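Phosphoribosylaminoimidazole-succinocarboxamide synthase from Pyrococcus horikoshii catalyses the ATP-dependent joining of L-aspartate to 5-amino-1-(5-phospho-D-ribosyl)imidazole-4-carboxylate, a step of de novo purine biosynthesis. One contact in two of its structures: PDB 4O83 (chain A, 2.05 Å), residues I169-F174 and C197-A202, and PDB 4O7T (chain B, 2.10 Å), residues I169-F174 and C197-A202. Both blocks share one frame: the second was fitted to the first on N, CA, C and O of the twelve residues, RMSD 0.14 Å. Numbering follows each deposited sequence.

Structure 1 (4O83); sequences IILVDF and CRFWDA. With PO4 (phosphate ion), chain C.
Asp173 and Arg198 meet because Asp173 CG sits between its backbone N and carbonyl carbon (chi1 55°), while Arg198 CG lies beside its own N (chi1 -82°) and the chain is extended to NE. In their salt bridge Arg198 NH1 reaches Asp173 OD2 at 2.7 Å, on the syn side of the carboxylate and in the guanidinium plane. Arg198 NH1 also donates to phosphate O3 at 2.8 Å, and its NH2 bonds weakly to O1; the ion, probably from the crystallisation liquor, also meets Arg93 and Ser99. Arg198 NE pairs with Asp211. Strands 169-180 and 197-201 are antiparallel neighbours in the larger sheet, a beta bulge placing Val172 (psi -53°) and Asp173 opposite Arg198. Val172 N donates to Arg198 O at 2.8 Å, and Arg198 N to Asp173 O at 2.7 Å. Val172 CG2 lies over one face of the Trp200 indole, 3.4 Å from CD2. On the other sheet face, towards helix 143-165, Leu171 CD1 packs 3.7 Å from Phe199 CE1, and Phe174 CB 3.6 Å from Cys197 SG.

Structure 2 (4O7T); sequences IILVDF and CRFWDA. With TMP (thymidine-5'-phosphate), chain D.
With CG wedged between its backbone N and carbonyl carbon (chi1 58°), Asp173 turns its carboxylate to Arg198, whose CG stands beside the backbone N (chi1 -74°) ahead of a chain extended to NE. The salt bridge runs from Arg198 NH1 to Asp173 OD2 at 2.8 Å, met on the syn side and in the guanidinium plane. Arg198 NH1 donates as well to O3P of thymidine-5'-phosphate at 2.8 Å, and its NH2 bonds weakly to the same O3P; Arg93 and Ser99 also hold the nucleotide. The sugar hydroxyl O3' donates to Asp173 OD1 at 2.6 Å, so each carboxylate oxygen has a partner here. Arg198 NE pairs with Asp211. A beta bulge sets Val172 (psi -53°) and Asp173 opposite Arg198: Val172 N donates to Arg198 O at 3.0 Å, Arg198 N to Asp173 O at 2.8 Å. Val172 CG2 lies over one face of the Trp200 indole, 3.4 Å from CD2. On the other sheet face, Leu171 CD1 lies 3.8 Å from Phe199 CE1, and Phe174 CB touches Cys197 SG at 3.6 Å.

Structure 1 against structure 2
The bound group is what differs: a phosphate ion in structure 1, thymidine-5'-phosphate at the same place in structure 2, so neither site is empty. Around it, Arg198(A) is the residue of the two segments that touches the ion, through NH1 to O3 at 2.8 Å. Arg198(B) answers its ligand in the same way, NH1 to O3P at 2.8 Å, its side chain keeping its place within the error. Asp173(B) gains a partner: the nucleotide O3' donates to OD1 at 2.6 Å, a bond for which the phosphate ion has no counterpart atom. The nucleotide also touches Cys197(B), with O3' 3.5 Å from the carbonyl carbon C, and Phe174(B), with O3' 3.9 Å from CA; both side chains keep their place. What stays includes the salt bridge, Asp173(A) OD2 to Arg198(A) NH1 at 2.7 Å and Asp173(B) OD2 to Arg198(B) NH1 at 2.8 Å, and the side chains of Leu171(A), Val172(A), Phe199(A) and Trp200(A) with their counterparts.

Structure 1 (4O83)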
loop_
_atom_site.group_PDB
_atom_site.type_symbol
_atom_site.label_atom_id
_atom_site.label_comp_id
_atom_site.label_asym_id
_atom_site.label_seq_id
_atom_site.Cartn_x
_atom_site.Cartn_y
_atom_site.Cartn_z
ATOM N N ILE A 169 5.128 12.482 -0.935
ATOM C CA ILE A 169 5.422 12.555 0.503
ATOM C C ILE A 169 5.663 11.158 1.107
ATOM O O ILE A 169 4.829 10.275 0.966
ATOM C CB ILE A 169 4.285 13.271 1.273
ATOM C CG1 ILE A 169 4.100 14.708 0.763
ATOM C CG2 ILE A 169 4.573 13.305 2.775
ATOM C CD1 ILE A 169 2.705 15.266 0.985
ATOM N N ILE A 170 6.814 10.967 1.760
ATOM C CA ILE A 170 7.136 9.728 2.440
ATOM C C ILE A 170 6.564 9.758 3.849
ATOM O O ILE A 170 6.886 10.665 4.649
ATOM C CB ILE A 170 8.667 9.541 2.583
ATOM C CG1 ILE A 170 9.346 9.577 1.227
ATOM C CG2 ILE A 170 9.019 8.244 3.331
ATOM C CD1 ILE A 170 10.810 9.980 1.329
ATOM N N LEU A 171 5.729 8.774 4.175
ATOM C CA LEU A 171 5.308 8.621 5.565
ATOM C C LEU A 171 6.417 7.874 6.307
ATOM O O LEU A 171 6.542 6.644 6.203
ATOM C CB LEU A 171 3.981 7.869 5.658
ATOM C CG LEU A 171 3.427 7.658 7.075
ATOM C CD1 LEU A 171 3.121 8.987 7.749
ATOM C CD2 LEU A 171 2.171 6.804 6.990
ATOM N N VAL A 172 7.242 8.617 7.034
ATOM C CA VAL A 172 8.434 8.018 7.660
ATOM C C VAL A 172 8.006 7.219 8.877
ATOM O O VAL A 172 8.357 6.041 9.009
ATOM C CB VAL A 172 9.500 9.090 8.030
ATOM C CG1 VAL A 172 10.576 8.521 8.970
ATOM C CG2 VAL A 172 10.120 9.660 6.750
ATOM N N ASP A 173 7.259 7.870 9.765
ATOM C CA ASP A 173 6.649 7.209 10.920
ATOM C C ASP A 173 5.501 8.105 11.396
ATOM O O ASP A 173 5.329 9.240 10.876
ATOM C CB ASP A 173 7.687 6.929 12.037
ATOM C CG ASP A 173 8.443 8.183 12.479
ATOM O OD1 ASP A 173 7.798 9.167 12.862
ATOM O OD2 ASP A 173 9.692 8.185 12.450
ATOM N N PHE A 174 4.719 7.609 12.351
ATOM C CA PHE A 174 3.594 8.353 12.920
ATOM C C PHE A 174 3.082 7.709 14.224
ATOM O O PHE A 174 3.363 6.523 14.510
ATOM C CB PHE A 174 2.474 8.623 11.869
ATOM C CG PHE A 174 1.672 7.409 11.468
ATOM C CD1 PHE A 174 0.320 7.310 11.804
ATOM C CD2 PHE A 174 2.251 6.370 10.747
ATOM C CE1 PHE A 174 -0.434 6.187 11.433
ATOM C CE2 PHE A 174 1.507 5.245 10.401
ATOM C CZ PHE A 174 0.167 5.150 10.740
ATOM N N CYS A 197 3.178 12.971 12.937
ATOM C CA CYS A 197 3.756 12.159 11.853
ATOM C C CYS A 197 5.100 12.733 11.442
ATOM O O CYS A 197 5.327 13.935 11.573
ATOM C CB CYS A 197 2.865 12.190 10.605
ATOM S SG CYS A 197 1.131 11.730 10.738
ATOM N N ARG A 198 5.979 11.892 10.906
ATOM C CA ARG A 198 7.123 12.388 10.167
ATOM C C ARG A 198 6.833 12.220 8.692
ATOM O O ARG A 198 6.660 11.088 8.200
ATOM C CB ARG A 198 8.445 11.687 10.547
ATOM C CG ARG A 198 9.096 12.232 11.806
ATOM C CD ARG A 198 10.521 11.712 11.997
ATOM N NE ARG A 198 11.034 12.054 13.323
ATOM C CZ ARG A 198 11.143 11.204 14.347
ATOM N NH1 ARG A 198 10.813 9.922 14.226
ATOM N NH2 ARG A 198 11.622 11.644 15.507
ATOM N N PHE A 199 6.782 13.363 7.999
ATOM C CA PHE A 199 6.617 13.421 6.553
ATOM C C PHE A 199 7.899 13.964 5.954
ATOM O O PHE A 199 8.427 14.990 6.429
ATOM C CB PHE A 199 5.512 14.404 6.167
ATOM C CG PHE A 199 4.160 14.098 6.739
ATOM C CD1 PHE A 199 3.604 12.815 6.659
ATOM C CD2 PHE A 199 3.402 15.121 7.312
ATOM C CE1 PHE A 199 2.333 12.573 7.155
ATOM C CE2 PHE A 199 2.133 14.880 7.805
ATOM C CZ PHE A 199 1.597 13.602 7.725
ATOM N N TRP A 200 8.402 13.296 4.919
ATOM C CA TRP A 200 9.521 13.811 4.133
ATOM C C TRP A 200 9.115 13.963 2.710
ATOM O O TRP A 200 8.357 13.137 2.171
ATOM C CB TRP A 200 10.757 12.888 4.132
ATOM C CG TRP A 200 11.430 12.681 5.473
ATOM C CD1 TRP A 200 11.163 13.321 6.676
ATOM C CD2 TRP A 200 12.539 11.776 5.764
ATOM N NE1 TRP A 200 11.985 12.858 7.666
ATOM C CE2 TRP A 200 12.835 11.933 7.180
ATOM C CE3 TRP A 200 13.279 10.873 5.017
ATOM C CZ2 TRP A 200 13.847 11.208 7.809
ATOM C CZ3 TRP A 200 14.292 10.146 5.655
ATOM C CH2 TRP A 200 14.567 10.315 7.023
ATOM N N ASP A 201 9.668 14.985 2.066
ATOM C CA ASP A 201 9.501 15.125 0.642
ATOM C C ASP A 201 10.205 13.955 -0.055
ATOM O O ASP A 201 11.322 13.589 0.306
ATOM C CB ASP A 201 10.089 16.444 0.149
ATOM C CG ASP A 201 9.946 16.590 -1.336
ATOM O OD1 ASP A 201 8.788 16.675 -1.800
ATOM O OD2 ASP A 201 10.974 16.545 -2.032
ATOM N N ALA A 202 9.540 13.363 -1.043
ATOM C CA ALA A 202 10.067 12.175 -1.708
ATOM C C ALA A 202 11.406 12.420 -2.410
ATOM O O ALA A 202 12.291 11.561 -2.370
ATOM C CB ALA A 202 9.038 11.588 -2.685
HETATM P P PO4 C . 11.111 9.240 17.796
HETATM O O1 PO4 C . 10.500 10.585 17.477
HETATM O O2 PO4 C . 10.112 8.431 18.600
HETATM O O3 PO4 C . 11.456 8.488 16.544
HETATM O O4 PO4 C . 12.373 9.485 18.580
#

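Structure 2 (4O7T)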
loop_
_atom_site.group_PDB
_atom_site.type_symbol
_atom_site.label_atom_id
_atom_site.label_comp_id
_atom_site.label_asym_id
_atom_site.label_seq_id
_atom_site.Cartn_x
_atom_site.Cartn_y
_atom_site.Cartn_z
ATOM N N ILE B 169 5.077 12.483 -0.902
ATOM C CA ILE B 169 5.418 12.546 0.513
ATOM C C ILE B 169 5.640 11.138 1.036
ATOM O O ILE B 169 4.783 10.262 0.868
ATOM C CB ILE B 169 4.329 13.272 1.326
ATOM C CG1 ILE B 169 4.285 14.746 0.914
ATOM C CG2 ILE B 169 4.595 13.162 2.822
ATOM C CD1 ILE B 169 2.901 15.349 0.971
ATOM N N ILE B 170 6.806 10.935 1.649
ATOM C CA ILE B 170 7.128 9.700 2.350
ATOM C C ILE B 170 6.604 9.761 3.779
ATOM O O ILE B 170 6.949 10.667 4.534
ATOM C CB ILE B 170 8.651 9.449 2.378
ATOM C CG1 ILE B 170 9.181 9.255 0.946
ATOM C CG2 ILE B 170 8.985 8.244 3.251
ATOM C CD1 ILE B 170 10.690 9.353 0.845
ATOM N N LEU B 171 5.754 8.807 4.138
ATOM C CA LEU B 171 5.332 8.654 5.528
ATOM C C LEU B 171 6.406 7.858 6.276
ATOM O O LEU B 171 6.506 6.637 6.148
ATOM C CB LEU B 171 3.964 7.975 5.617
ATOM C CG LEU B 171 3.411 7.720 7.030
ATOM C CD1 LEU B 171 3.176 9.013 7.800
ATOM C CD2 LEU B 171 2.131 6.914 6.918
ATOM N N VAL B 172 7.218 8.573 7.043
ATOM C CA VAL B 172 8.396 8.008 7.694
ATOM C C VAL B 172 7.977 7.163 8.915
ATOM O O VAL B 172 8.352 5.982 9.031
ATOM C CB VAL B 172 9.361 9.157 8.059
ATOM C CG1 VAL B 172 10.446 8.733 9.046
ATOM C CG2 VAL B 172 9.951 9.731 6.775
ATOM N N ASP B 173 7.190 7.784 9.800
ATOM C CA ASP B 173 6.653 7.141 11.009
ATOM C C ASP B 173 5.526 8.014 11.532
ATOM O O ASP B 173 5.341 9.121 11.027
ATOM C CB ASP B 173 7.743 6.865 12.079
ATOM C CG ASP B 173 8.487 8.134 12.547
ATOM O OD1 ASP B 173 7.881 9.201 12.678
ATOM O OD2 ASP B 173 9.697 8.055 12.816
ATOM N N PHE B 174 4.757 7.525 12.511
ATOM C CA PHE B 174 3.649 8.318 13.075
ATOM C C PHE B 174 3.099 7.693 14.336
ATOM O O PHE B 174 3.281 6.506 14.580
ATOM C CB PHE B 174 2.510 8.532 12.044
ATOM C CG PHE B 174 1.833 7.259 11.595
ATOM C CD1 PHE B 174 0.651 6.829 12.202
ATOM C CD2 PHE B 174 2.365 6.498 10.563
ATOM C CE1 PHE B 174 0.018 5.662 11.795
ATOM C CE2 PHE B 174 1.737 5.329 10.140
ATOM C CZ PHE B 174 0.561 4.903 10.764
ATOM N N CYS B 197 3.241 12.905 13.092
ATOM C CA CYS B 197 3.806 12.109 11.989
ATOM C C CYS B 197 5.132 12.703 11.537
ATOM O O CYS B 197 5.396 13.892 11.752
ATOM C CB CYS B 197 2.884 12.099 10.759
ATOM S SG CYS B 197 1.134 11.700 11.012
ATOM N N ARG B 198 5.954 11.876 10.900
ATOM C CA ARG B 198 7.073 12.374 10.110
ATOM C C ARG B 198 6.716 12.298 8.617
ATOM O O ARG B 198 6.317 11.241 8.113
ATOM C CB ARG B 198 8.389 11.645 10.441
ATOM C CG ARG B 198 8.997 12.065 11.789
ATOM C CD ARG B 198 10.414 11.546 12.000
ATOM N NE ARG B 198 10.974 12.060 13.259
ATOM C CZ ARG B 198 11.025 11.373 14.399
ATOM N NH1 ARG B 198 10.604 10.114 14.461
ATOM N NH2 ARG B 198 11.538 11.935 15.480
ATOM N N PHE B 199 6.823 13.445 7.945
ATOM C CA PHE B 199 6.560 13.569 6.515
ATOM C C PHE B 199 7.823 14.095 5.820
ATOM O O PHE B 199 8.269 15.205 6.110
ATOM C CB PHE B 199 5.424 14.562 6.245
ATOM C CG PHE B 199 4.086 14.198 6.865
ATOM C CD1 PHE B 199 3.484 12.956 6.635
ATOM C CD2 PHE B 199 3.391 15.138 7.632
ATOM C CE1 PHE B 199 2.240 12.652 7.182
ATOM C CE2 PHE B 199 2.142 14.840 8.173
ATOM C CZ PHE B 199 1.563 13.598 7.948
ATOM N N TRP B 200 8.390 13.312 4.903
ATOM C CA TRP B 200 9.542 13.765 4.113
ATOM C C TRP B 200 9.179 13.989 2.674
ATOM O O TRP B 200 8.420 13.204 2.092
ATOM C CB TRP B 200 10.682 12.758 4.153
ATOM C CG TRP B 200 11.382 12.620 5.478
ATOM C CD1 TRP B 200 11.130 13.324 6.656
ATOM C CD2 TRP B 200 12.507 11.730 5.795
ATOM N NE1 TRP B 200 11.969 12.919 7.652
ATOM C CE2 TRP B 200 12.827 11.967 7.206
ATOM C CE3 TRP B 200 13.232 10.778 5.087
ATOM C CZ2 TRP B 200 13.850 11.284 7.856
ATOM C CZ3 TRP B 200 14.266 10.095 5.751
ATOM C CH2 TRP B 200 14.560 10.337 7.107
ATOM N N ASP B 201 9.734 15.037 2.066
ATOM C CA ASP B 201 9.586 15.185 0.616
ATOM C C ASP B 201 10.288 14.002 -0.051
ATOM O O ASP B 201 11.409 13.674 0.321
ATOM C CB ASP B 201 10.183 16.490 0.110
ATOM C CG ASP B 201 10.117 16.593 -1.398
ATOM O OD1 ASP B 201 9.033 16.912 -1.915
ATOM O OD2 ASP B 201 11.138 16.304 -2.060
ATOM N N ALA B 202 9.624 13.374 -1.026
ATOM C CA ALA B 202 10.133 12.150 -1.666
ATOM C C ALA B 202 11.474 12.373 -2.374
ATOM O O ALA B 202 12.315 11.464 -2.441
ATOM C CB ALA B 202 9.101 11.576 -2.636
HETATM P P TMP D . 10.094 9.049 18.122
HETATM O O1P TMP D . 10.313 10.202 19.035
HETATM O O2P TMP D . 9.812 7.758 18.867
HETATM O O3P TMP D . 11.054 8.917 16.963
HETATM O "O5'" TMP D . 8.707 9.454 17.421
HETATM C "C5'" TMP D . 8.027 8.584 16.506
HETATM C "C4'" TMP D . 6.804 9.291 15.929
HETATM O "O4'" TMP D . 5.805 9.466 16.941
HETATM C "C3'" TMP D . 7.103 10.682 15.368
HETATM O "O3'" TMP D . 6.405 10.797 14.137
HETATM C "C2'" TMP D . 6.437 11.679 16.275
HETATM C "C1'" TMP D . 5.440 10.849 17.078
HETATM N N1 TMP D . 5.421 11.257 18.490
HETATM C C2 TMP D . 4.273 11.910 19.019
HETATM O O2 TMP D . 3.301 12.140 18.273
HETATM N N3 TMP D . 4.213 12.291 20.311
HETATM C C4 TMP D . 5.255 12.068 21.136
HETATM O O4 TMP D . 5.209 12.437 22.332
HETATM C C5 TMP D . 6.475 11.380 20.624
HETATM C C5M TMP D . 7.668 11.107 21.515
HETATM C C6 TMP D . 6.492 11.006 19.285
#